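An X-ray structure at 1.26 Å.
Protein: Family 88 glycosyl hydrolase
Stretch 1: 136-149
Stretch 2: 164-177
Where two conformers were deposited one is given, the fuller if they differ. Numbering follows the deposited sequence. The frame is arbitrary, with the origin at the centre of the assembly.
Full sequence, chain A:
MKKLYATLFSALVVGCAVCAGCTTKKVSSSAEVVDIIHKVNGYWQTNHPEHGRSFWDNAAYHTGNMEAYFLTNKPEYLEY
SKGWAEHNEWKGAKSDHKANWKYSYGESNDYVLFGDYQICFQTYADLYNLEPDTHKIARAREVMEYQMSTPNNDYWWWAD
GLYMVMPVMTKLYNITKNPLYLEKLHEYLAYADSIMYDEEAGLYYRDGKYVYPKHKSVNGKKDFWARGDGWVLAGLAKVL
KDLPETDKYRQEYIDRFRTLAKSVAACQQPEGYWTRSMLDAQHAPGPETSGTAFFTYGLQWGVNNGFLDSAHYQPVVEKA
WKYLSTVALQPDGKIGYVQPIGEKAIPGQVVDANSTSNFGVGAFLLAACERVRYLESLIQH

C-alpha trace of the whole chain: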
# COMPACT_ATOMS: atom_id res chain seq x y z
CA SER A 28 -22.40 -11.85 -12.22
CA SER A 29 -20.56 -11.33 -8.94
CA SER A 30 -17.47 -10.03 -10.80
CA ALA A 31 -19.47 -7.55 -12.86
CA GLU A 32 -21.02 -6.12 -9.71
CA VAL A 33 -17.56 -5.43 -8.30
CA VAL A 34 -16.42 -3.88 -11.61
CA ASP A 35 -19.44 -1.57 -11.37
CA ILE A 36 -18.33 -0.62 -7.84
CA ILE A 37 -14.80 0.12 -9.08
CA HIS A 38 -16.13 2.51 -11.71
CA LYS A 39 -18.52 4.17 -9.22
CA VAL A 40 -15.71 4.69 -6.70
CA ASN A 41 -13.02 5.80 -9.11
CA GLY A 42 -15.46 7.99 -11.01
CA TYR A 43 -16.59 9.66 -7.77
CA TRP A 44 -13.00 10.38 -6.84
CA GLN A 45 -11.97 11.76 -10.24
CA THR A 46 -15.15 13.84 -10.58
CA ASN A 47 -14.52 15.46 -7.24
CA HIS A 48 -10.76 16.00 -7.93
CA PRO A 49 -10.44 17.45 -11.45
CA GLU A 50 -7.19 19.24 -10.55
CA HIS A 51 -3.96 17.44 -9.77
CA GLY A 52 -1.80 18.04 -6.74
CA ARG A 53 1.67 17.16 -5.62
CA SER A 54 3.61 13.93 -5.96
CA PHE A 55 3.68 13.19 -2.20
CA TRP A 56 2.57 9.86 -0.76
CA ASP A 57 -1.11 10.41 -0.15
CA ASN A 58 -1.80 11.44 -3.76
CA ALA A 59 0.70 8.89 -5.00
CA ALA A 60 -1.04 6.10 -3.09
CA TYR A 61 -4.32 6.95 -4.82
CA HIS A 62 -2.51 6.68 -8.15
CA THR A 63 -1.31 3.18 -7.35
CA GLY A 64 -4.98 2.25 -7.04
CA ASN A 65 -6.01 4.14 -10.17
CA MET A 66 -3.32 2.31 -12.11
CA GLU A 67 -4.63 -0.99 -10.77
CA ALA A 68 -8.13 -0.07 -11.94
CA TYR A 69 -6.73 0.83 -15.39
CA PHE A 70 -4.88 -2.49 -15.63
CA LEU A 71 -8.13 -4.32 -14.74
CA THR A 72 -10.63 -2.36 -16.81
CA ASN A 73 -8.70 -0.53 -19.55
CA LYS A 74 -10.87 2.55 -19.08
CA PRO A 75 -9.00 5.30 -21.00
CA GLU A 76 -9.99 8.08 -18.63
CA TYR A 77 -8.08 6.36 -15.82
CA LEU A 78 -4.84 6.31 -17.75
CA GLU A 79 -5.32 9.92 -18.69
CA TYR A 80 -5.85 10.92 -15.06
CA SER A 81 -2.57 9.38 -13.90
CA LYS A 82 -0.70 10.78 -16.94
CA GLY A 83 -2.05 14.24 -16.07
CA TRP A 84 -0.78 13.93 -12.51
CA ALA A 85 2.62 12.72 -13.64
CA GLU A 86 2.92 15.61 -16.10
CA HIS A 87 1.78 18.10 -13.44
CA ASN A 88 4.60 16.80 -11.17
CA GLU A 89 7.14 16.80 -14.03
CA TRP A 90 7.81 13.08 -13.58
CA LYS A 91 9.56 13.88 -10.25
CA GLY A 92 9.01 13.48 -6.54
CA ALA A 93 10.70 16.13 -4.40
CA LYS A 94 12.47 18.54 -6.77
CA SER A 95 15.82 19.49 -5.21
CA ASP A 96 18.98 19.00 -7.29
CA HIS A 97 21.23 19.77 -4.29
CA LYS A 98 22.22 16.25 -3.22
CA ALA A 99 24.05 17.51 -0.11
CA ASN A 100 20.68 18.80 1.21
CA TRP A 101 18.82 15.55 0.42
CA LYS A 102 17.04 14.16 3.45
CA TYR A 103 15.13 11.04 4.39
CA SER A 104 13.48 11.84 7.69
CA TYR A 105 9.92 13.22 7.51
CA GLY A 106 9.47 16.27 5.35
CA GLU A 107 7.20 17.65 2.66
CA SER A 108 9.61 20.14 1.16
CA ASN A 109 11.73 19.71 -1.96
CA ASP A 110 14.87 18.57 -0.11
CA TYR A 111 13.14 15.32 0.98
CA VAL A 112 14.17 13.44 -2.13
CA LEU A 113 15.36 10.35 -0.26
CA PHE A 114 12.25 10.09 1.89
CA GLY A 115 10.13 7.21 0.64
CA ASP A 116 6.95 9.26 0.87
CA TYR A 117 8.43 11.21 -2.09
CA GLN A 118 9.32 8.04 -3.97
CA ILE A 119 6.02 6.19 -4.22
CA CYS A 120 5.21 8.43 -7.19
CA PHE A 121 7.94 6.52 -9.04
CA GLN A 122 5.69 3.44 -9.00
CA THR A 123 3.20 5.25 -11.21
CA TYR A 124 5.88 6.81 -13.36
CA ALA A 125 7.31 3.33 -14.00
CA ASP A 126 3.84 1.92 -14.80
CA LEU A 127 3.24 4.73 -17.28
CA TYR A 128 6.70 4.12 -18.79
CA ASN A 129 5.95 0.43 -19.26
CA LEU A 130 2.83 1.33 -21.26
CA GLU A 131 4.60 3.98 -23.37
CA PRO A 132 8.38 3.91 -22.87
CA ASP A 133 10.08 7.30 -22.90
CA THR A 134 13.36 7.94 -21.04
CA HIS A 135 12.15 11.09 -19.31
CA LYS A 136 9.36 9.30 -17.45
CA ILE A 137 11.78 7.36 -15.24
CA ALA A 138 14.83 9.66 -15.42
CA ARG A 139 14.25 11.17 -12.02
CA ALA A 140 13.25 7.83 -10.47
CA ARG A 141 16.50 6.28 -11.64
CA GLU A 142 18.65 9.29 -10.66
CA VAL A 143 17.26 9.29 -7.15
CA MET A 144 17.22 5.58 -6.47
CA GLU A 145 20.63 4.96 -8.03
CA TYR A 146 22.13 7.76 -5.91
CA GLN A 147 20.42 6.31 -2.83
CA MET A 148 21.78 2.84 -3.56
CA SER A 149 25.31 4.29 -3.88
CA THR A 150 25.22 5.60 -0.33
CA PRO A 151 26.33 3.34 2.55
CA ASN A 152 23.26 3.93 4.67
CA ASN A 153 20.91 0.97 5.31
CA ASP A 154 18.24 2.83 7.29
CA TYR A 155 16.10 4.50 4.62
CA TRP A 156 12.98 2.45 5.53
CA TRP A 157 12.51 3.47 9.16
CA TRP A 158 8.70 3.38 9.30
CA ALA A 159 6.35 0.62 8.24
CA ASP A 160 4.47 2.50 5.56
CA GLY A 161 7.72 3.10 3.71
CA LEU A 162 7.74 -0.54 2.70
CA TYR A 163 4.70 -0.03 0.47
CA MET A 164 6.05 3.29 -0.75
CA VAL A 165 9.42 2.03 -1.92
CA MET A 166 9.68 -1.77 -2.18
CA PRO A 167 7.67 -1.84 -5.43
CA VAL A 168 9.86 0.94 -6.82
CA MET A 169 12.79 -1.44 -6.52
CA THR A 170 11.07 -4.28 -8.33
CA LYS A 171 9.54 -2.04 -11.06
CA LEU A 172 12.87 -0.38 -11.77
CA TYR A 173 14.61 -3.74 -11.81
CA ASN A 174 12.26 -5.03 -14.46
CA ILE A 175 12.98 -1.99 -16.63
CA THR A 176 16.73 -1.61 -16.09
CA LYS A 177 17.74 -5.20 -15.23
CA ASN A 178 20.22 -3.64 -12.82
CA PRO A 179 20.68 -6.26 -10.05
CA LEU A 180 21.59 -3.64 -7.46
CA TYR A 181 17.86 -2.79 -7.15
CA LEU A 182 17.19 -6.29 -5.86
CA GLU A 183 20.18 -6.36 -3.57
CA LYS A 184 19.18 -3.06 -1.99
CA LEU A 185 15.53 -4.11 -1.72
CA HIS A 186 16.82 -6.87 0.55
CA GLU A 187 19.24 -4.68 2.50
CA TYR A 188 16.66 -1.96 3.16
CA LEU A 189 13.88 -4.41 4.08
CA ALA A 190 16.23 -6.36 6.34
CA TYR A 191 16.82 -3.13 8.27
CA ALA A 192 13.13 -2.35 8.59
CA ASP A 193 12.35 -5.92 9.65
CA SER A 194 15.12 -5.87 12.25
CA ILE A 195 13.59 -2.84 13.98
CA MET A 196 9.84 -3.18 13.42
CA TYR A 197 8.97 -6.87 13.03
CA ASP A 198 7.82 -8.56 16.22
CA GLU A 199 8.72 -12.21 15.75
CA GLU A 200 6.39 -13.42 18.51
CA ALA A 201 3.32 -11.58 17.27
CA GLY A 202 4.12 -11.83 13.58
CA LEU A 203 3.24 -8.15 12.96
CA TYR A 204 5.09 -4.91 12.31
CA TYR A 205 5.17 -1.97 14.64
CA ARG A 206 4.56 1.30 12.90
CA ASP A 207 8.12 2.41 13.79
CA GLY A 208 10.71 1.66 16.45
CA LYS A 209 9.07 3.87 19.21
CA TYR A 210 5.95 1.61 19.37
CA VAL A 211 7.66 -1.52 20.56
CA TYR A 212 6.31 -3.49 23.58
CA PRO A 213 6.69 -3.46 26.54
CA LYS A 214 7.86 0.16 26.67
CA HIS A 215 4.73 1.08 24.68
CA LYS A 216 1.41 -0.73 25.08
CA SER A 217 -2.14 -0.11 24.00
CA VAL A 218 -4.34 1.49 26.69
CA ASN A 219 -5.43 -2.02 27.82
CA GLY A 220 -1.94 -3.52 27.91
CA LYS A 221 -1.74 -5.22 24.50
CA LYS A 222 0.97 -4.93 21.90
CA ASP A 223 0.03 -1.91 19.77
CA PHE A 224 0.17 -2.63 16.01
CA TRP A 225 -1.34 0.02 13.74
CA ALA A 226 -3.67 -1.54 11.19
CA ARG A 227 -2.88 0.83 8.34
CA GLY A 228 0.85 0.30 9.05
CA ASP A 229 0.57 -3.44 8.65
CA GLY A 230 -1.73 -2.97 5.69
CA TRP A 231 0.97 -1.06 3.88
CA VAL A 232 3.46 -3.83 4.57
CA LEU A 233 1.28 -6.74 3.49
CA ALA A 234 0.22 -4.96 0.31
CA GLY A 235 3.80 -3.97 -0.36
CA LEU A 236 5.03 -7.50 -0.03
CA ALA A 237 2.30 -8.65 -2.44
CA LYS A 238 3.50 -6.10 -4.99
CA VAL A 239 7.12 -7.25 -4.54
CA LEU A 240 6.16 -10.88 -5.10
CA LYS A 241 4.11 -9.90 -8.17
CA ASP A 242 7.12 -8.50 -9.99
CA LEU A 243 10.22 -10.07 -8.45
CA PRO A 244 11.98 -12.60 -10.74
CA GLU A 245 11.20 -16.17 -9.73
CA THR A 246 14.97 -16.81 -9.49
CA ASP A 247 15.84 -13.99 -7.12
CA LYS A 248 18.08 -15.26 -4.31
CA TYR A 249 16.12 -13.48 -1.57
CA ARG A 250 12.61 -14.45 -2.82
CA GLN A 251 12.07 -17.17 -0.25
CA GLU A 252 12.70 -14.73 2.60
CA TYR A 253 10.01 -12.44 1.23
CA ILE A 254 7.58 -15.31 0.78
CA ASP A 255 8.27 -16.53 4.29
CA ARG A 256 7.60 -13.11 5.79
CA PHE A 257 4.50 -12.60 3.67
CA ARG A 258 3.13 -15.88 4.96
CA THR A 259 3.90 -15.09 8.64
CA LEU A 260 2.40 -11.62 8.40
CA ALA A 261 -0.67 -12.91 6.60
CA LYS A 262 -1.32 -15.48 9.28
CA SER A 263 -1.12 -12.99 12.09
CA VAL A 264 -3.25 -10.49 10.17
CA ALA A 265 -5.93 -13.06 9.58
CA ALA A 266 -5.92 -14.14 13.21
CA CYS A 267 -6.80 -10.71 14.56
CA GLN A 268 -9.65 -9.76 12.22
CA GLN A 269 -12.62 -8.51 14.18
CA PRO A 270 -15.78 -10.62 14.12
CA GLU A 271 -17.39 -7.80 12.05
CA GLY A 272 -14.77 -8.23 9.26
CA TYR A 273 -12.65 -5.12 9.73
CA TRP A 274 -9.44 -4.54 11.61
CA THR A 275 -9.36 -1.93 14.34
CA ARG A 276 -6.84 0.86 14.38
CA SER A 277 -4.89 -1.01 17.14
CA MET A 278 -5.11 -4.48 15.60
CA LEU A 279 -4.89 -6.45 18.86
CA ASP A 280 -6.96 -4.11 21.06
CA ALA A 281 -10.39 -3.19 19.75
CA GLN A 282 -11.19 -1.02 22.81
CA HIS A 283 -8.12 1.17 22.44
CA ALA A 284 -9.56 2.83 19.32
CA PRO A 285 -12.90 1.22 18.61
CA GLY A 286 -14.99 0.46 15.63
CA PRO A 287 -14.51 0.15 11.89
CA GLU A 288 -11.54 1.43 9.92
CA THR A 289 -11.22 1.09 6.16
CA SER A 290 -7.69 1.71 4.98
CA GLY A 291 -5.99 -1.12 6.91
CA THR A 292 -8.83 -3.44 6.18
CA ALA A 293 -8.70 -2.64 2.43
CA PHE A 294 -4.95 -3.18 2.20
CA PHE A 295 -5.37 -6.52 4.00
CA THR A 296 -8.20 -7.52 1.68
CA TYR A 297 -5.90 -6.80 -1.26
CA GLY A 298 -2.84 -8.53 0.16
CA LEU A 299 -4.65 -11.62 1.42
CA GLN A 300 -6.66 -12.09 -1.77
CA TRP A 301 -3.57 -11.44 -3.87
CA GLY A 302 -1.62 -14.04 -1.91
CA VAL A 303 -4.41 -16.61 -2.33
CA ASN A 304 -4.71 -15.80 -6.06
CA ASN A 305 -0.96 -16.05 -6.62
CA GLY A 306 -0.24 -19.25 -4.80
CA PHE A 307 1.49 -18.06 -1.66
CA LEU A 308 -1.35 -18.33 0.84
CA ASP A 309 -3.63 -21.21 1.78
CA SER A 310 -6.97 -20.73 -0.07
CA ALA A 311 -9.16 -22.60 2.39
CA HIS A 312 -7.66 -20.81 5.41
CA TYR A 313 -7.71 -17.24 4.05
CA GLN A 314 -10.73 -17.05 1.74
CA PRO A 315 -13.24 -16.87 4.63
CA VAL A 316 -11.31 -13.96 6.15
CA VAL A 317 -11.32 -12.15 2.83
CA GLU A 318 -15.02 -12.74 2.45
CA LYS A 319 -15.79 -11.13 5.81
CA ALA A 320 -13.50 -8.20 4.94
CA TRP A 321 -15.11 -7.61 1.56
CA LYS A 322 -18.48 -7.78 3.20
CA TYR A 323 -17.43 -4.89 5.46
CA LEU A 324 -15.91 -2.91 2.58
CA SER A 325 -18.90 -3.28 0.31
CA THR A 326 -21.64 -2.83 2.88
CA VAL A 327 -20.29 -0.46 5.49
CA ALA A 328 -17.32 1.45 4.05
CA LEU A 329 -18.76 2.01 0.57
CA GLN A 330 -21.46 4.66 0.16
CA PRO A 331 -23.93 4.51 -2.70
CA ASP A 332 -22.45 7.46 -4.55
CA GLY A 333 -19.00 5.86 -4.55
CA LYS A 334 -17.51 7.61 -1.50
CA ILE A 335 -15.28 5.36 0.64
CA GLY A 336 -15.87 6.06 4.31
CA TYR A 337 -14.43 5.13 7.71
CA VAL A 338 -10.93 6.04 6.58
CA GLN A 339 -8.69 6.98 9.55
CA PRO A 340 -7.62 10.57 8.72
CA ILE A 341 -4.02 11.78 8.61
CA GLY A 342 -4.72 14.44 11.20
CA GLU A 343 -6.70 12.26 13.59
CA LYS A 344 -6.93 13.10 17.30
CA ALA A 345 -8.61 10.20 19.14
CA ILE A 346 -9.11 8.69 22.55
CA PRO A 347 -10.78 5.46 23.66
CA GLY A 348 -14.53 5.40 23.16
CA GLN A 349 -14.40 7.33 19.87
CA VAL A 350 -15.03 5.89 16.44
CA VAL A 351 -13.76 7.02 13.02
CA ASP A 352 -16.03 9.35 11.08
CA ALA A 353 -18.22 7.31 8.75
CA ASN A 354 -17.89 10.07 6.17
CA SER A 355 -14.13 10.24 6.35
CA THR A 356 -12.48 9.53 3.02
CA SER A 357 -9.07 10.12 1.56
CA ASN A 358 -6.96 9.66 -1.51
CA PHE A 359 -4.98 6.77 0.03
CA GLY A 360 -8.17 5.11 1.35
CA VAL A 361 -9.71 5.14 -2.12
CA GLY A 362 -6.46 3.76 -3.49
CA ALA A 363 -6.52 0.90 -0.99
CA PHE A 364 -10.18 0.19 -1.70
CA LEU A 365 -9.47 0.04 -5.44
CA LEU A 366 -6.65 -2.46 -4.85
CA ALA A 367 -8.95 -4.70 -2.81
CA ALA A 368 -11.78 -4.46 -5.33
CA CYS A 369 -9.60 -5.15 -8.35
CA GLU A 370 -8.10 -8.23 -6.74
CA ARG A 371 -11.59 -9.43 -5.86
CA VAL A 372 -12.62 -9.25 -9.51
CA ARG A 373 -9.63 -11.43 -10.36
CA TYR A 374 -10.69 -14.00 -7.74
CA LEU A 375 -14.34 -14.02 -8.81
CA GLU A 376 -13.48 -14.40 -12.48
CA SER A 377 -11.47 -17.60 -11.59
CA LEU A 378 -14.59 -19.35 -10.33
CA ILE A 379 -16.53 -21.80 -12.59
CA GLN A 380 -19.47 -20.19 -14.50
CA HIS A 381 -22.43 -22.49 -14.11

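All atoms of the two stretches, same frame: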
# COMPACT_ATOMS: atom_id res chain seq x y z
N LYS A 136 10.34 9.68 -18.46
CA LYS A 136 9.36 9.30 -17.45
C LYS A 136 9.98 8.72 -16.19
O LYS A 136 9.43 8.90 -15.10
CB LYS A 136 8.36 8.33 -18.08
CG LYS A 136 7.50 9.01 -19.13
CD LYS A 136 6.51 8.06 -19.81
CE LYS A 136 5.72 8.78 -20.89
NZ LYS A 136 4.89 7.86 -21.70
N ILE A 137 11.10 8.01 -16.35
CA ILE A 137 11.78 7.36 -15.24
C ILE A 137 13.16 7.95 -14.96
O ILE A 137 13.90 7.45 -14.12
CB ILE A 137 11.87 5.84 -15.42
CG1 ILE A 137 12.65 5.46 -16.66
CG2 ILE A 137 10.48 5.23 -15.39
CD1 ILE A 137 12.96 3.99 -16.73
N ALA A 138 13.51 9.05 -15.62
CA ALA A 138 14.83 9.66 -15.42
C ALA A 138 15.06 10.03 -13.96
O ALA A 138 16.12 9.72 -13.39
CB ALA A 138 14.99 10.84 -16.36
N ARG A 139 14.11 10.75 -13.40
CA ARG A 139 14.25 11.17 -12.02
C ARG A 139 14.23 9.96 -11.09
O ARG A 139 15.02 9.89 -10.15
CB ARG A 139 13.22 12.19 -11.61
CG ARG A 139 13.36 12.64 -10.16
CD ARG A 139 14.61 13.40 -9.92
NE ARG A 139 14.51 14.11 -8.66
CZ ARG A 139 15.36 15.02 -8.22
NH1 ARG A 139 16.49 15.29 -8.87
NH2 ARG A 139 15.12 15.69 -7.11
N ALA A 140 13.31 9.01 -11.32
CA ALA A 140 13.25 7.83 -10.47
C ALA A 140 14.61 7.13 -10.41
O ALA A 140 15.11 6.77 -9.35
CB ALA A 140 12.20 6.88 -10.97
N ARG A 141 15.21 6.95 -11.59
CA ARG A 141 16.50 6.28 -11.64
C ARG A 141 17.61 7.12 -10.99
O ARG A 141 18.44 6.58 -10.26
CB ARG A 141 16.90 5.98 -13.09
CG ARG A 141 16.13 4.82 -13.74
CD ARG A 141 16.70 4.45 -15.11
NE ARG A 141 18.10 4.18 -14.87
CZ ARG A 141 19.10 4.37 -15.72
NH1 ARG A 141 18.87 4.68 -17.00
NH2 ARG A 141 20.34 4.24 -15.30
N GLU A 142 17.62 8.42 -11.23
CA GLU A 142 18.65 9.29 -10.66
C GLU A 142 18.61 9.19 -9.14
O GLU A 142 19.62 9.00 -8.49
CB GLU A 142 18.42 10.74 -11.09
CG GLU A 142 19.42 11.70 -10.46
CD GLU A 142 19.06 13.18 -10.59
OE1 GLU A 142 17.89 13.56 -10.86
OE2 GLU A 142 20.01 13.99 -10.38
N VAL A 143 17.42 9.29 -8.58
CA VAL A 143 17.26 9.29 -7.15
C VAL A 143 17.58 7.94 -6.57
O VAL A 143 18.38 7.85 -5.60
CB VAL A 143 15.82 9.72 -6.78
CG1 VAL A 143 15.54 9.47 -5.32
CG2 VAL A 143 15.61 11.19 -7.13
N MET A 144 16.99 6.87 -7.11
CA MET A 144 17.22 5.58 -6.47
C MET A 144 18.65 5.08 -6.64
O MET A 144 19.21 4.48 -5.73
CB MET A 144 16.23 4.52 -6.98
CG MET A 144 14.75 4.84 -6.76
SD MET A 144 14.31 5.54 -5.13
CE MET A 144 14.78 4.21 -4.02
N GLU A 145 19.25 5.35 -7.79
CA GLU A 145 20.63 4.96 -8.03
C GLU A 145 21.60 5.75 -7.14
O GLU A 145 22.56 5.18 -6.64
CB GLU A 145 20.95 4.96 -9.52
CG GLU A 145 20.12 3.87 -10.22
CD GLU A 145 19.95 3.97 -11.72
OE1 GLU A 145 20.70 4.73 -12.39
OE2 GLU A 145 19.03 3.27 -12.26
N TYR A 146 21.34 7.04 -6.89
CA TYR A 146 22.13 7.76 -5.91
C TYR A 146 21.93 7.13 -4.52
O TYR A 146 22.88 6.84 -3.80
CB TYR A 146 21.77 9.24 -5.86
CG TYR A 146 22.51 9.92 -4.72
CD1 TYR A 146 23.88 10.19 -4.82
CD2 TYR A 146 21.86 10.25 -3.54
CE1 TYR A 146 24.56 10.74 -3.75
CE2 TYR A 146 22.53 10.83 -2.49
CZ TYR A 146 23.88 11.07 -2.58
OH TYR A 146 24.56 11.64 -1.53
N GLN A 147 20.69 6.91 -4.12
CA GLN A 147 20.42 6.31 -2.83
C GLN A 147 21.17 5.00 -2.65
O GLN A 147 21.81 4.77 -1.62
CB GLN A 147 18.93 6.10 -2.65
CG GLN A 147 18.51 5.57 -1.30
CD GLN A 147 17.02 5.61 -1.13
OE1 GLN A 147 16.37 6.57 -1.54
NE2 GLN A 147 16.49 4.59 -0.49
N MET A 148 21.13 4.14 -3.66
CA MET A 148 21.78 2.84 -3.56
C MET A 148 23.31 2.94 -3.48
O MET A 148 23.96 2.03 -2.97
CB MET A 148 21.37 1.92 -4.71
CG MET A 148 19.91 1.54 -4.66
SD MET A 148 19.45 0.32 -5.90
CE MET A 148 19.71 1.19 -7.44
N SER A 149 23.87 4.05 -3.95
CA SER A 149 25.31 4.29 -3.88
C SER A 149 25.77 4.70 -2.52
O SER A 149 26.96 4.63 -2.21
CB SER A 149 25.74 5.35 -4.90
OG SER A 149 25.48 6.69 -4.51
N MET A 164 5.69 2.14 0.08
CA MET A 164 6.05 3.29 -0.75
C MET A 164 7.19 2.94 -1.68
O MET A 164 7.18 3.37 -2.83
CB MET A 164 6.47 4.51 0.09
CG MET A 164 5.48 5.03 1.10
SD MET A 164 3.83 5.23 0.48
CE MET A 164 2.87 5.35 1.99
N VAL A 165 8.17 2.16 -1.20
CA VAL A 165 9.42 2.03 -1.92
C VAL A 165 9.73 0.61 -2.38
O VAL A 165 10.38 0.45 -3.42
CB VAL A 165 10.64 2.64 -1.19
CG1 VAL A 165 11.76 2.91 -2.16
CG2 VAL A 165 10.27 3.93 -0.50
N MET A 166 9.30 -0.44 -1.69
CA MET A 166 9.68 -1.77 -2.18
C MET A 166 9.28 -1.99 -3.62
O MET A 166 10.09 -2.49 -4.38
CB MET A 166 9.13 -2.89 -1.31
CG MET A 166 9.70 -2.94 0.09
SD MET A 166 9.32 -4.44 1.00
CE MET A 166 7.54 -4.47 0.90
N PRO A 167 8.05 -1.62 -4.03
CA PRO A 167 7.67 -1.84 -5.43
C PRO A 167 8.39 -0.95 -6.42
O PRO A 167 8.48 -1.30 -7.61
CB PRO A 167 6.15 -1.62 -5.45
CG PRO A 167 5.76 -1.71 -3.99
CD PRO A 167 6.91 -1.11 -3.25
N VAL A 168 8.97 0.16 -5.97
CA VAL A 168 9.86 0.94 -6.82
C VAL A 168 11.06 0.11 -7.23
O VAL A 168 11.50 0.13 -8.37
CB VAL A 168 10.33 2.24 -6.12
CG1 VAL A 168 11.37 2.99 -6.96
CG2 VAL A 168 9.16 3.17 -5.86
N MET A 169 11.58 -0.64 -6.27
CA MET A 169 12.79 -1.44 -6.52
C MET A 169 12.53 -2.52 -7.54
O MET A 169 13.32 -2.73 -8.47
CB MET A 169 13.32 -2.04 -5.22
CG MET A 169 13.52 -1.05 -4.07
SD MET A 169 14.62 0.33 -4.42
CE MET A 169 16.19 -0.41 -3.99
N THR A 170 11.40 -3.21 -7.40
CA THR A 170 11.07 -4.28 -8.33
C THR A 170 10.70 -3.71 -9.71
O THR A 170 11.07 -4.29 -10.74
CB THR A 170 9.98 -5.20 -7.77
OG1 THR A 170 8.90 -4.42 -7.28
CG2 THR A 170 10.48 -6.05 -6.63
N LYS A 171 9.93 -2.62 -9.77
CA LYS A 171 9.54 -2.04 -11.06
C LYS A 171 10.77 -1.54 -11.80
O LYS A 171 10.91 -1.76 -13.00
CB LYS A 171 8.51 -0.96 -10.86
CG LYS A 171 7.15 -1.50 -10.44
CD LYS A 171 6.19 -0.36 -10.10
CE LYS A 171 4.90 -0.84 -9.51
NZ LYS A 171 4.02 -1.48 -10.52
N LEU A 172 11.68 -0.88 -11.09
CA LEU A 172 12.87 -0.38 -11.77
C LEU A 172 13.82 -1.50 -12.16
O LEU A 172 14.48 -1.39 -13.18
CB LEU A 172 13.57 0.72 -10.96
CG LEU A 172 12.77 2.05 -10.88
CD1 LEU A 172 13.55 2.99 -9.96
CD2 LEU A 172 12.60 2.71 -12.25
N TYR A 173 13.85 -2.56 -11.36
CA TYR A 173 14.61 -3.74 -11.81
C TYR A 173 14.09 -4.25 -13.14
O TYR A 173 14.85 -4.54 -14.06
CB TYR A 173 14.61 -4.87 -10.76
CG TYR A 173 15.28 -6.08 -11.33
CD1 TYR A 173 16.67 -6.12 -11.40
CD2 TYR A 173 14.56 -7.10 -11.92
CE1 TYR A 173 17.33 -7.17 -11.98
CE2 TYR A 173 15.19 -8.15 -12.53
CZ TYR A 173 16.59 -8.19 -12.55
OH TYR A 173 17.21 -9.24 -13.14
N ASN A 174 12.79 -4.41 -13.24
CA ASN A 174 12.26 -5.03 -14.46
C ASN A 174 12.50 -4.19 -15.70
O ASN A 174 12.60 -4.73 -16.79
CB ASN A 174 10.77 -5.41 -14.28
CG ASN A 174 10.59 -6.67 -13.43
OD1 ASN A 174 11.43 -7.54 -13.40
ND2 ASN A 174 9.44 -6.76 -12.76
N ILE A 175 12.62 -2.87 -15.53
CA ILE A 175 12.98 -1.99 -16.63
C ILE A 175 14.47 -2.01 -16.93
O ILE A 175 14.84 -2.17 -18.08
CB ILE A 175 12.51 -0.55 -16.34
CG1 ILE A 175 10.98 -0.49 -16.32
CG2 ILE A 175 13.09 0.42 -17.36
CD1 ILE A 175 10.42 0.72 -15.63
N THR A 176 15.30 -1.81 -15.91
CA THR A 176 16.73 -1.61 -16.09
C THR A 176 17.52 -2.92 -16.15
O THR A 176 18.63 -2.95 -16.68
CB THR A 176 17.34 -0.76 -14.94
OG1 THR A 176 17.25 -1.48 -13.71
CG2 THR A 176 16.65 0.62 -14.83
N LYS A 177 17.00 -3.96 -15.50
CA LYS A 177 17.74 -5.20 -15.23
C LYS A 177 19.04 -5.01 -14.45
O LYS A 177 19.94 -5.86 -14.51
CB LYS A 177 17.94 -6.01 -16.54
CG LYS A 177 16.65 -6.30 -17.32
CD LYS A 177 15.71 -7.23 -16.55
CE LYS A 177 14.41 -7.52 -17.30
NZ LYS A 177 14.59 -8.36 -18.51

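Two helices that cross steeply can meet only over a short patch, and a few long apolar side chains must then do most of the work. The helices of 136-149 and 164-176 illustrate this: their N-to-C directions differ by 113°, their axes approach to 11.4 Å, and no hydrogen bond links them. Met-144 is the knob of the joint, seated among Val-165, Val-168, Met-169 and Leu-172. Its side chain, m at all three chi angles, folds so that CG lies 3.9 Å from Val-168 CG1 while CE reaches 3.8 Å from Val-165 CG1 and 3.9 Å from Met-169 SD. Leu-172 covers nearly as much surface from the other helix; its CD1 packs 3.9 Å from Met-144 CG and 4.2 Å from Ala-140 CB. Ile-137 extends the apolar seam, its CD1 meeting Ile-175 CG2 at 3.6 Å. At the margin, polar side chains make bonds within their own helices. Arg-141 NE donates to Glu-145 OE2 at 2.9 Å in a salt bridge one turn apart, leaving Arg-141 CD to rest 3.8 Å from Thr-176 CG2. Thr-176 OG1 in turn donates to Leu-172 O at 2.8 Å, so the threonine offers its methyl to the neighbouring helix.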